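Local atomic coordinates of aldehyde dehydrogenase (Staphylococcus aureus, PDB entry 6K10), a protein that oxidises 4,4'-diaponeurosporen-4-al to 4,4'-diaponeurosporenoic acid with NAD+ in the synthesis of the carotenoid staphyloxanthin, which protects the bacterium against oxidative stress. Residues Ile144-Leu149 against Ile170-Gly175; Ser49-Ala54 against Ala154-Arg159; Gly113-Ile118 against Ala138-Ile143. The protein carries 1 engineered substitution. All coordinates share one frame; numbering follows the deposited sequence.

Overall arrangement
Interactions 1 and 3 share strand 141-145 and are parallel pairings within one mixed sheet: Ala138-Ile143 pairs with 113-118, and the following Ile144-Leu149 with 170-175. Both are mostly buried, each covers just over 410 Å², and both rest on main-chain hydrogen bonds. Interaction 2 is smaller, 171 Å², and lies farther out; it joins helix 151-164 to helix 48-59 by apolar contact, with no hydrogen bond between its segments. Helix 151-164 connects the two strands of interaction 1, and its Arg155 and Lys158 form salt bridges to Glu174 and Glu171. Chemistry thus passes from backbone ladders in the sheet, through charged pairs, to aliphatic packing between helices.

Interaction 1: Ile144-Leu149 against Ile170-Gly175; sequences IKPSEL and IEVIEG
Three flat groups mark out this contact. The carboxylate of Glu171 uses the anti lone pair of OE2, the one directed away from OE1, to take the N-H of Val172, with OE2 2.7 Å from Val172 N. Lys158 and Asn162 of helix 151-164 grip that same oxygen, so it is held by three donors. The carbonyl of Pro146 is met by Lys145 NZ from above its plane, 46° out of it, and so not on a lone pair. Glu148 brings its carboxylate against the third group, the carbonyl of Gly175, with OE2 3.3 Å from Gly175 C. Strand pairing lies upstream: Ile144 N donates to Glu171 O and Ile173 N to Ile144 O, both at 2.7 Å, the latter almost on the C=O axis (177°). Past this bridge the chains loosen, and a water spans them, donating to Pro146 O and accepting from Gly175 N. Lys145 spans the same gap: its chain bends at chi2 (-88°), which carries NZ to Pro146 O at 2.9 Å and, in a weak bond, to Gly175 O at 3.2 Å. Ile173 O, buried between the chains, has no hydrogen-bond partner in the model. Apolar branches close the face bearing Ile144 and Val172, with Ile144 CD1 3.7 Å from Ile170 CG2 and Pro146 CD 3.7 Å from Val172 CG1. Two adjacent parallel strands joined by helix 151-164 form a beta-alpha-beta crossover, as in the Rossmann-like coenzyme domain of aldehyde dehydrogenases.

Interaction 2: Ser49-Ala54 against Ala154-Arg159; sequences SDILEA and ARVIKR
The helical segments 49-54 and 154-159 run nearly antiparallel, their axes 9.6 Å apart at closest approach and 161° between their N-to-C directions. This is a helix-helix packing in the coenzyme-domain part of the fold, joining helix 48-59 to helix 151-164, the connecting helix of a beta-alpha-beta unit. Contact centres on Val156, with Val156 CA 6.5 Å from Ile51 CA, the closest such pair. With CG1 anti to its backbone N (chi1 168°), Val156 splits its methyls between two targets. The side chains of Val156 and Ile51 cross obliquely, with Val156 CG1 3.7 Å from Ile51 CG1. Val156 CG2 lies 4.0 Å from both Ala54 CB and the backbone oxygen Asp50 O, so one valine touches three residues of the facing helix turn. Ile51 also reaches Phe125 and, on helix 63-89, Ile71, while Ala54 packs on Asn152 and Val153; the joint therefore continues beyond the two segments. Toward the exposed margin the chemistry changes. Asp50 OD2 approaches the guanidinium of Arg159 at its edge, near its plane, yet stays 4.3 Å from Arg159 NH2, too long for a salt bridge; any attraction is probably long-range and modest. Over one face of the Arg159 guanidinium sits Val156 CA, 4.2 Å above the plane and offset toward the rim.

Interaction 3: Gly113-Ile118 against Ala138-Ile143; sequences GTVLII and AGNTAI
A beta-alpha-beta unit, strand 104-118, helix 126-138 and strand 141-145, brings these segments side by side as parallel neighbours. Gly139 ends the helix in a Schellman motif, and the side chain of Asn140 then bonds to Gly113 just ahead of the first main-chain bond. Asn140 OD1 accepts from Gly113 N at 2.9 Å, in the carbonyl plane and with a nearly straight N-H (165°). Its ND2 donates to Ala135 O and Phe431 O, so the amide is tied to the helix end and to a loop as well, which fixes its rotation. The main-chain ladder follows: Thr141 N to Gly113 O at 2.9 Å, then Val115 N to Thr141 O, Ile143 N to Val115 O and Ile117 N to Ile143 O, each 3.0 Å. Val115 N comes to Thr141 O from 31° above the carbonyl plane, while the other three bonds run nearly along the C=O axes. Thr114 OG1 donates to Thr141 OG1 at 2.8 Å; the acceptor sits between its own backbone N and carbonyl carbon (chi1 69°), and Ser18 of helix 10-23 is its second partner. On that sheet face Leu116 CD1 also comes 4.3 Å from Ile143 CG2, under helix 177-184. On the other face Val115 CG2 lies 4.0 Å from Ala142 CB, and both residues touch helix 126-138. The side chains of Ile117 and Glu217, a predicted active-site residue, are about 10 Å apart, near but not touching. Helices on both faces of parallel strands make the layered alpha/beta sandwich of a Rossmann-like NAD domain.

Interaction 1: Ile144-Leu149 against Ile170-Gly175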
ATOM      1  N   ILE A 144      18.636   7.015  -7.106  1.00 21.54           N
ATOM      2  CA  ILE A 144      17.874   8.254  -7.201  1.00 22.19           C
ATOM      3  C   ILE A 144      17.962   8.772  -8.627  1.00 20.22           C
ATOM      4  O   ILE A 144      19.050   8.816  -9.213  1.00 23.14           O
ATOM      5  CB  ILE A 144      18.388   9.310  -6.207  1.00 22.29           C
ATOM      6  CG1 ILE A 144      18.333   8.777  -4.775  1.00 24.41           C
ATOM      7  CG2 ILE A 144      17.590  10.599  -6.330  1.00 22.18           C
ATOM      8  CD1 ILE A 144      19.209   9.551  -3.811  1.00 23.09           C
ATOM      9  N   LYS A 145      16.819   9.165  -9.181  1.00 21.49           N
ATOM     10  CA  LYS A 145      16.762   9.823 -10.485  1.00 23.01           C
ATOM     11  C   LYS A 145      16.125  11.192 -10.295  1.00 22.88           C
ATOM     12  O   LYS A 145      14.886  11.302 -10.232  1.00 22.97           O
ATOM     13  CB  LYS A 145      15.979   8.980 -11.492  1.00 27.50           C
ATOM     14  CG  LYS A 145      16.142   9.419 -12.940  1.00 33.15           C
ATOM     15  CD  LYS A 145      15.116  10.475 -13.304  1.00 37.37           C
ATOM     16  CE  LYS A 145      15.625  11.378 -14.402  1.00 39.60           C
ATOM     17  NZ  LYS A 145      14.774  12.590 -14.539  1.00 37.73           N
ATOM     18  N   PRO A 146      16.915  12.253 -10.183  1.00 23.27           N
ATOM     19  CA  PRO A 146      16.359  13.594  -9.999  1.00 21.69           C
ATOM     20  C   PRO A 146      15.995  14.237 -11.333  1.00 24.02           C
ATOM     21  O   PRO A 146      16.387  13.775 -12.406  1.00 24.71           O
ATOM     22  CB  PRO A 146      17.512  14.348  -9.324  1.00 22.64           C
ATOM     23  CG  PRO A 146      18.733  13.710  -9.905  1.00 23.40           C
ATOM     24  CD  PRO A 146      18.388  12.253 -10.135  1.00 23.28           C
ATOM     25  N   SER A 147      15.239  15.327 -11.239  1.00 22.46           N
ATOM     26  CA  SER A 147      14.806  16.045 -12.429  1.00 22.91           C
ATOM     27  C   SER A 147      15.989  16.723 -13.109  1.00 23.19           C
ATOM     28  O   SER A 147      16.811  17.369 -12.452  1.00 20.39           O
ATOM     29  CB  SER A 147      13.749  17.085 -12.063  1.00 24.02           C
ATOM     30  OG  SER A 147      13.406  17.887 -13.182  1.00 24.05           O
ATOM     31  N   GLU A 148      16.070  16.581 -14.430  1.00 20.96           N
ATOM     32  CA  GLU A 148      17.068  17.305 -15.201  1.00 20.78           C
ATOM     33  C   GLU A 148      16.584  18.678 -15.647  1.00 22.85           C
ATOM     34  O   GLU A 148      17.372  19.435 -16.227  1.00 22.39           O
ATOM     35  CB  GLU A 148      17.502  16.482 -16.420  1.00 25.91           C
ATOM     36  CG  GLU A 148      16.447  16.336 -17.501  1.00 26.57           C
ATOM     37  CD  GLU A 148      17.035  15.837 -18.810  1.00 36.35           C
ATOM     38  OE1 GLU A 148      16.290  15.750 -19.807  1.00 37.88           O
ATOM     39  OE2 GLU A 148      18.247  15.532 -18.838  1.00 37.57           O
ATOM     40  N   LEU A 149      15.316  19.019 -15.393  1.00 21.80           N
ATOM     41  CA  LEU A 149      14.845  20.378 -15.640  1.00 22.82           C
ATOM     42  C   LEU A 149      15.441  21.374 -14.657  1.00 24.18           C
ATOM     43  O   LEU A 149      15.495  22.570 -14.959  1.00 24.65           O
ATOM     44  CB  LEU A 149      13.318  20.440 -15.574  1.00 23.46           C
ATOM     45  CG  LEU A 149      12.542  19.613 -16.601  1.00 26.26           C
ATOM     46  CD1 LEU A 149      11.067  19.987 -16.580  1.00 23.65           C
ATOM     47  CD2 LEU A 149      13.128  19.792 -17.993  1.00 30.27           C
ATOM     48  N   ILE A 170      23.862   4.211  -2.053  1.00 21.74           N
ATOM     49  CA  ILE A 170      22.994   5.239  -2.614  1.00 24.73           C
ATOM     50  C   ILE A 170      23.700   5.835  -3.823  1.00 26.05           C
ATOM     51  O   ILE A 170      24.868   6.228  -3.731  1.00 26.76           O
ATOM     52  CB  ILE A 170      22.654   6.340  -1.591  1.00 24.64           C
ATOM     53  CG1 ILE A 170      21.965   5.750  -0.360  1.00 25.95           C
ATOM     54  CG2 ILE A 170      21.764   7.396  -2.226  1.00 28.11           C
ATOM     55  CD1 ILE A 170      21.840   6.726   0.790  1.00 25.47           C
ATOM     56  N   GLU A 171      22.997   5.897  -4.951  1.00 22.91           N
ATOM     57  CA  GLU A 171      23.557   6.416  -6.189  1.00 24.71           C
ATOM     58  C   GLU A 171      22.545   7.345  -6.843  1.00 25.80           C
ATOM     59  O   GLU A 171      21.333   7.156  -6.712  1.00 26.72           O
ATOM     60  CB  GLU A 171      23.943   5.277  -7.148  1.00 27.01           C
ATOM     61  CG  GLU A 171      24.423   5.706  -8.537  1.00 26.27           C
ATOM     62  CD  GLU A 171      25.694   6.544  -8.513  1.00 27.97           C
ATOM     63  OE1 GLU A 171      26.747   6.026  -8.938  1.00 30.79           O
ATOM     64  OE2 GLU A 171      25.640   7.722  -8.101  1.00 28.19           O
ATOM     65  N   VAL A 172      23.056   8.357  -7.541  1.00 21.97           N
ATOM     66  CA  VAL A 172      22.239   9.328  -8.259  1.00 23.98           C
ATOM     67  C   VAL A 172      22.484   9.162  -9.751  1.00 27.66           C
ATOM     68  O   VAL A 172      23.637   9.154 -10.200  1.00 28.24           O
ATOM     69  CB  VAL A 172      22.550  10.766  -7.812  1.00 25.63           C
ATOM     70  CG1 VAL A 172      21.800  11.762  -8.680  1.00 21.59           C
ATOM     71  CG2 VAL A 172      22.197  10.951  -6.349  1.00 24.81           C
ATOM     72  N   ILE A 173      21.402   9.042 -10.517  1.00 26.95           N
ATOM     73  CA  ILE A 173      21.459   8.876 -11.966  1.00 27.28           C
ATOM     74  C   ILE A 173      20.877  10.129 -12.605  1.00 27.63           C
ATOM     75  O   ILE A 173      19.671  10.384 -12.503  1.00 27.72           O
ATOM     76  CB  ILE A 173      20.695   7.630 -12.428  1.00 29.00           C
ATOM     77  CG1 ILE A 173      21.211   6.384 -11.710  1.00 29.39           C
ATOM     78  CG2 ILE A 173      20.798   7.480 -13.938  1.00 30.07           C
ATOM     79  CD1 ILE A 173      22.581   5.965 -12.150  1.00 31.73           C
ATOM     80  N   GLU A 174      21.720  10.900 -13.283  1.00 26.08           N
ATOM     81  CA  GLU A 174      21.270  12.079 -14.008  1.00 30.77           C
ATOM     82  C   GLU A 174      20.785  11.699 -15.402  1.00 32.38           C
ATOM     83  O   GLU A 174      21.314  10.783 -16.036  1.00 31.68           O
ATOM     84  CB  GLU A 174      22.390  13.112 -14.122  1.00 32.66           C
ATOM     85  CG  GLU A 174      22.669  13.882 -12.846  1.00 37.85           C
ATOM     86  CD  GLU A 174      24.017  14.573 -12.880  1.00 39.74           C
ATOM     87  OE1 GLU A 174      24.867  14.177 -13.703  1.00 41.75           O
ATOM     88  OE2 GLU A 174      24.225  15.516 -12.088  1.00 38.54           O
ATOM     89  N   GLY A 175      19.777  12.416 -15.877  1.00 31.25           N
ATOM     90  CA  GLY A 175      19.269  12.184 -17.211  1.00 31.07           C
ATOM     91  C   GLY A 175      17.813  12.594 -17.322  1.00 34.49           C
ATOM     92  O   GLY A 175      17.239  13.186 -16.409  1.00 36.46           O
TER
HETATM   93  O   HOH W   1      18.916  14.275 -13.619  1.00 23.93           O

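Interaction 2: Ser49-Ala54 against Ala154-Arg159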
ATOM      1  N   SER A  49      25.005  25.953   1.320  1.00 22.83           N
ATOM      2  CA  SER A  49      25.138  27.119   0.454  1.00 27.72           C
ATOM      3  C   SER A  49      24.957  26.744  -1.013  1.00 24.54           C
ATOM      4  O   SER A  49      24.285  27.459  -1.765  1.00 26.73           O
ATOM      5  CB  SER A  49      26.497  27.785   0.673  1.00 33.71           C
ATOM      6  OG  SER A  49      26.454  29.147   0.287  1.00 38.78           O
ATOM      7  N   ASP A  50      25.545  25.621  -1.436  1.00 22.30           N
ATOM      8  CA  ASP A  50      25.417  25.196  -2.826  1.00 25.32           C
ATOM      9  C   ASP A  50      23.986  24.795  -3.162  1.00 25.66           C
ATOM     10  O   ASP A  50      23.530  25.021  -4.289  1.00 25.96           O
ATOM     11  CB  ASP A  50      26.373  24.037  -3.115  1.00 32.26           C
ATOM     12  CG  ASP A  50      27.722  24.212  -2.443  1.00 41.07           C
ATOM     13  OD1 ASP A  50      27.805  24.049  -1.205  1.00 47.40           O
ATOM     14  OD2 ASP A  50      28.704  24.518  -3.151  1.00 43.47           O
ATOM     15  N   ILE A  51      23.270  24.197  -2.209  1.00 22.75           N
ATOM     16  CA  ILE A  51      21.874  23.839  -2.449  1.00 22.38           C
ATOM     17  C   ILE A  51      21.028  25.094  -2.616  1.00 24.99           C
ATOM     18  O   ILE A  51      20.199  25.186  -3.528  1.00 25.40           O
ATOM     19  CB  ILE A  51      21.343  22.949  -1.311  1.00 21.11           C
ATOM     20  CG1 ILE A  51      22.158  21.661  -1.216  1.00 23.85           C
ATOM     21  CG2 ILE A  51      19.876  22.623  -1.537  1.00 21.82           C
ATOM     22  CD1 ILE A  51      22.030  20.964   0.121  1.00 23.16           C
ATOM     23  N   LEU A  52      21.218  26.076  -1.729  1.00 22.28           N
ATOM     24  CA  LEU A  52      20.484  27.333  -1.849  1.00 21.93           C
ATOM     25  C   LEU A  52      20.788  28.026  -3.170  1.00 21.70           C
ATOM     26  O   LEU A  52      19.886  28.570  -3.817  1.00 22.63           O
ATOM     27  CB  LEU A  52      20.817  28.255  -0.674  1.00 23.89           C
ATOM     28  CG  LEU A  52      20.318  27.851   0.715  1.00 24.83           C
ATOM     29  CD1 LEU A  52      20.893  28.779   1.777  1.00 24.20           C
ATOM     30  CD2 LEU A  52      18.798  27.864   0.764  1.00 25.29           C
ATOM     31  N   GLU A  53      22.057  28.016  -3.589  1.00 22.76           N
ATOM     32  CA  GLU A  53      22.424  28.631  -4.862  1.00 24.84           C
ATOM     33  C   GLU A  53      21.746  27.924  -6.027  1.00 21.31           C
ATOM     34  O   GLU A  53      21.222  28.570  -6.943  1.00 24.43           O
ATOM     35  CB  GLU A  53      23.942  28.608  -5.040  1.00 26.29           C
ATOM     36  CG  GLU A  53      24.688  29.694  -4.289  1.00 36.22           C
ATOM     37  CD  GLU A  53      26.086  29.263  -3.886  1.00 43.87           C
ATOM     38  OE1 GLU A  53      26.796  28.677  -4.731  1.00 46.74           O
ATOM     39  OE2 GLU A  53      26.481  29.521  -2.729  1.00 48.52           O
ATOM     40  N   ALA A  54      21.754  26.589  -6.011  1.00 23.28           N
ATOM     41  CA  ALA A  54      21.162  25.826  -7.105  1.00 20.23           C
ATOM     42  C   ALA A  54      19.655  26.035  -7.176  1.00 23.73           C
ATOM     43  O   ALA A  54      19.096  26.198  -8.269  1.00 25.85           O
ATOM     44  CB  ALA A  54      21.495  24.343  -6.943  1.00 21.63           C
ATOM     45  N   ALA A 154      20.188  19.019  -9.504  1.00 21.77           N
ATOM     46  CA  ALA A 154      20.488  17.604  -9.707  1.00 21.79           C
ATOM     47  C   ALA A 154      21.971  17.317  -9.508  1.00 23.37           C
ATOM     48  O   ALA A 154      22.340  16.316  -8.881  1.00 24.59           O
ATOM     49  CB  ALA A 154      20.041  17.169 -11.104  1.00 20.01           C
ATOM     50  N   ARG A 155      22.839  18.187 -10.032  1.00 24.41           N
ATOM     51  CA  ARG A 155      24.278  17.982  -9.888  1.00 24.80           C
ATOM     52  C   ARG A 155      24.722  18.131  -8.441  1.00 24.66           C
ATOM     53  O   ARG A 155      25.581  17.375  -7.969  1.00 25.37           O
ATOM     54  CB  ARG A 155      25.048  18.962 -10.772  1.00 29.63           C
ATOM     55  CG  ARG A 155      26.567  18.787 -10.715  1.00 37.89           C
ATOM     56  CD  ARG A 155      26.984  17.325 -10.847  1.00 42.81           C
ATOM     57  NE  ARG A 155      26.602  16.747 -12.135  1.00 45.73           N
ATOM     58  CZ  ARG A 155      27.127  17.083 -13.308  1.00 48.83           C
ATOM     59  NH1 ARG A 155      26.693  16.471 -14.400  1.00 50.27           N
ATOM     60  NH2 ARG A 155      28.072  18.013 -13.383  1.00 48.55           N
ATOM     61  N   VAL A 156      24.202  19.140  -7.746  1.00 26.22           N
ATOM     62  CA  VAL A 156      24.532  19.304  -6.336  1.00 29.28           C
ATOM     63  C   VAL A 156      24.112  18.068  -5.556  1.00 24.29           C
ATOM     64  O   VAL A 156      24.829  17.605  -4.661  1.00 24.21           O
ATOM     65  CB  VAL A 156      23.878  20.582  -5.781  1.00 30.72           C
ATOM     66  CG1 VAL A 156      23.958  20.607  -4.265  1.00 33.29           C
ATOM     67  CG2 VAL A 156      24.544  21.813  -6.372  1.00 28.02           C
ATOM     68  N   ILE A 157      22.952  17.505  -5.900  1.00 24.27           N
ATOM     69  CA  ILE A 157      22.486  16.280  -5.253  1.00 21.72           C
ATOM     70  C   ILE A 157      23.439  15.128  -5.553  1.00 25.02           C
ATOM     71  O   ILE A 157      23.812  14.357  -4.660  1.00 24.00           O
ATOM     72  CB  ILE A 157      21.047  15.961  -5.699  1.00 23.04           C
ATOM     73  CG1 ILE A 157      20.068  16.976  -5.101  1.00 22.85           C
ATOM     74  CG2 ILE A 157      20.663  14.539  -5.314  1.00 23.26           C
ATOM     75  CD1 ILE A 157      18.623  16.740  -5.494  1.00 24.44           C
ATOM     76  N   LYS A 158      23.851  14.999  -6.816  1.00 25.20           N
ATOM     77  CA  LYS A 158      24.771  13.927  -7.189  1.00 26.36           C
ATOM     78  C   LYS A 158      26.118  14.082  -6.491  1.00 26.35           C
ATOM     79  O   LYS A 158      26.674  13.103  -5.980  1.00 28.44           O
ATOM     80  CB  LYS A 158      24.955  13.900  -8.705  1.00 27.42           C
ATOM     81  CG  LYS A 158      26.060  12.970  -9.169  1.00 30.56           C
ATOM     82  CD  LYS A 158      25.594  12.080 -10.304  1.00 31.47           C
ATOM     83  CE  LYS A 158      26.671  11.083 -10.688  1.00 32.89           C
ATOM     84  NZ  LYS A 158      26.487   9.791  -9.974  1.00 32.89           N
ATOM     85  N   ARG A 159      26.660  15.302  -6.471  1.00 24.47           N
ATOM     86  CA  ARG A 159      27.919  15.555  -5.774  1.00 27.21           C
ATOM     87  C   ARG A 159      27.812  15.176  -4.303  1.00 29.97           C
ATOM     88  O   ARG A 159      28.641  14.427  -3.775  1.00 28.32           O
ATOM     89  CB  ARG A 159      28.301  17.030  -5.907  1.00 27.56           C
ATOM     90  CG  ARG A 159      28.882  17.433  -7.250  1.00 34.59           C
ATOM     91  CD  ARG A 159      29.678  18.728  -7.120  1.00 41.21           C
ATOM     92  NE  ARG A 159      28.879  19.912  -7.427  1.00 44.58           N
ATOM     93  CZ  ARG A 159      28.661  20.912  -6.577  1.00 47.34           C
ATOM     94  NH1 ARG A 159      27.923  21.949  -6.947  1.00 46.28           N
ATOM     95  NH2 ARG A 159      29.175  20.875  -5.356  1.00 48.99           N
TER

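Interaction 3: Gly113-Ile118 against Ala138-Ile143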
ATOM      1  N   GLY A 113      14.622  -4.029  -0.071  1.00 23.68           N
ATOM      2  CA  GLY A 113      15.862  -4.324  -0.760  1.00 20.77           C
ATOM      3  C   GLY A 113      16.457  -3.105  -1.436  1.00 23.46           C
ATOM      4  O   GLY A 113      16.959  -2.198  -0.767  1.00 23.74           O
ATOM      5  N   THR A 114      16.399  -3.074  -2.764  1.00 19.66           N
ATOM      6  CA  THR A 114      16.934  -1.982  -3.567  1.00 21.46           C
ATOM      7  C   THR A 114      15.765  -1.227  -4.189  1.00 23.44           C
ATOM      8  O   THR A 114      14.958  -1.819  -4.914  1.00 22.97           O
ATOM      9  CB  THR A 114      17.876  -2.518  -4.644  1.00 24.42           C
ATOM     10  OG1 THR A 114      18.984  -3.181  -4.020  1.00 26.13           O
ATOM     11  CG2 THR A 114      18.392  -1.385  -5.520  1.00 25.10           C
ATOM     12  N   VAL A 115      15.674   0.073  -3.905  1.00 21.93           N
ATOM     13  CA  VAL A 115      14.502   0.859  -4.267  1.00 24.18           C
ATOM     14  C   VAL A 115      14.899   1.979  -5.220  1.00 23.25           C
ATOM     15  O   VAL A 115      16.063   2.383  -5.307  1.00 24.72           O
ATOM     16  CB  VAL A 115      13.784   1.433  -3.026  1.00 22.46           C
ATOM     17  CG1 VAL A 115      13.499   0.329  -2.020  1.00 23.31           C
ATOM     18  CG2 VAL A 115      14.611   2.545  -2.390  1.00 24.04           C
ATOM     19  N   LEU A 116      13.899   2.482  -5.940  1.00 20.80           N
ATOM     20  CA  LEU A 116      14.059   3.556  -6.909  1.00 21.93           C
ATOM     21  C   LEU A 116      13.249   4.762  -6.457  1.00 21.48           C
ATOM     22  O   LEU A 116      12.082   4.622  -6.077  1.00 22.72           O
ATOM     23  CB  LEU A 116      13.603   3.110  -8.301  1.00 23.51           C
ATOM     24  CG  LEU A 116      13.601   4.169  -9.406  1.00 26.03           C
ATOM     25  CD1 LEU A 116      14.988   4.774  -9.597  1.00 23.32           C
ATOM     26  CD2 LEU A 116      13.078   3.585 -10.709  1.00 24.70           C
ATOM     27  N   ILE A 117      13.865   5.941  -6.504  1.00 21.79           N
ATOM     28  CA  ILE A 117      13.216   7.192  -6.132  1.00 21.32           C
ATOM     29  C   ILE A 117      13.327   8.149  -7.310  1.00 21.90           C
ATOM     30  O   ILE A 117      14.438   8.485  -7.741  1.00 22.35           O
ATOM     31  CB  ILE A 117      13.836   7.804  -4.866  1.00 21.67           C
ATOM     32  CG1 ILE A 117      13.608   6.883  -3.666  1.00 21.37           C
ATOM     33  CG2 ILE A 117      13.256   9.185  -4.601  1.00 21.81           C
ATOM     34  CD1 ILE A 117      14.340   7.312  -2.418  1.00 25.89           C
ATOM     35  N   ILE A 118      12.181   8.584  -7.829  1.00 20.19           N
ATOM     36  CA  ILE A 118      12.109   9.521  -8.946  1.00 21.90           C
ATOM     37  C   ILE A 118      11.537  10.831  -8.426  1.00 22.44           C
ATOM     38  O   ILE A 118      10.474  10.843  -7.796  1.00 22.28           O
ATOM     39  CB  ILE A 118      11.244   8.970 -10.094  1.00 20.85           C
ATOM     40  CG1 ILE A 118      11.795   7.637 -10.599  1.00 23.46           C
ATOM     41  CG2 ILE A 118      11.150   9.981 -11.230  1.00 18.83           C
ATOM     42  CD1 ILE A 118      10.805   6.860 -11.451  1.00 23.69           C
ATOM     43  N   ALA A 138      14.448   2.520   6.712  1.00 23.57           N
ATOM     44  CA  ALA A 138      13.858   1.196   6.583  1.00 23.72           C
ATOM     45  C   ALA A 138      14.877   0.122   6.224  1.00 23.66           C
ATOM     46  O   ALA A 138      14.529  -1.063   6.235  1.00 22.21           O
ATOM     47  CB  ALA A 138      12.739   1.220   5.540  1.00 22.70           C
ATOM     48  N   GLY A 139      16.113   0.501   5.903  1.00 22.70           N
ATOM     49  CA  GLY A 139      17.163  -0.470   5.673  1.00 22.86           C
ATOM     50  C   GLY A 139      17.398  -0.859   4.234  1.00 23.62           C
ATOM     51  O   GLY A 139      17.893  -1.962   3.976  1.00 22.46           O
ATOM     52  N   ASN A 140      17.068   0.008   3.286  1.00 21.36           N
ATOM     53  CA  ASN A 140      17.201  -0.297   1.871  1.00 24.21           C
ATOM     54  C   ASN A 140      18.482   0.308   1.306  1.00 27.47           C
ATOM     55  O   ASN A 140      19.126   1.161   1.921  1.00 28.81           O
ATOM     56  CB  ASN A 140      15.989   0.231   1.099  1.00 21.02           C
ATOM     57  CG  ASN A 140      14.681  -0.348   1.597  1.00 21.48           C
ATOM     58  OD1 ASN A 140      14.232  -1.392   1.128  1.00 20.97           O
ATOM     59  ND2 ASN A 140      14.064   0.328   2.560  1.00 21.36           N
ATOM     60  N   THR A 141      18.857  -0.164   0.122  1.00 25.44           N
ATOM     61  CA  THR A 141      19.733   0.583  -0.765  1.00 23.70           C
ATOM     62  C   THR A 141      18.858   1.347  -1.750  1.00 24.47           C
ATOM     63  O   THR A 141      17.673   1.046  -1.914  1.00 26.38           O
ATOM     64  CB  THR A 141      20.706  -0.335  -1.511  1.00 23.24           C
ATOM     65  OG1 THR A 141      19.984  -1.139  -2.453  1.00 24.20           O
ATOM     66  CG2 THR A 141      21.443  -1.242  -0.537  1.00 19.91           C
ATOM     67  N   ALA A 142      19.439   2.351  -2.401  1.00 23.38           N
ATOM     68  CA  ALA A 142      18.608   3.254  -3.182  1.00 21.40           C
ATOM     69  C   ALA A 142      19.344   3.762  -4.412  1.00 22.37           C
ATOM     70  O   ALA A 142      20.561   3.967  -4.394  1.00 22.06           O
ATOM     71  CB  ALA A 142      18.136   4.444  -2.339  1.00 22.05           C
ATOM     72  N   ILE A 143      18.575   3.969  -5.476  1.00 20.72           N
ATOM     73  CA  ILE A 143      19.017   4.659  -6.679  1.00 22.66           C
ATOM     74  C   ILE A 143      18.071   5.831  -6.899  1.00 23.75           C
ATOM     75  O   ILE A 143      16.846   5.660  -6.867  1.00 24.65           O
ATOM     76  CB  ILE A 143      19.036   3.723  -7.902  1.00 22.69           C
ATOM     77  CG1 ILE A 143      20.135   2.672  -7.743  1.00 24.85           C
ATOM     78  CG2 ILE A 143      19.236   4.512  -9.183  1.00 24.84           C
ATOM     79  CD1 ILE A 143      20.151   1.640  -8.844  1.00 27.78           C
TER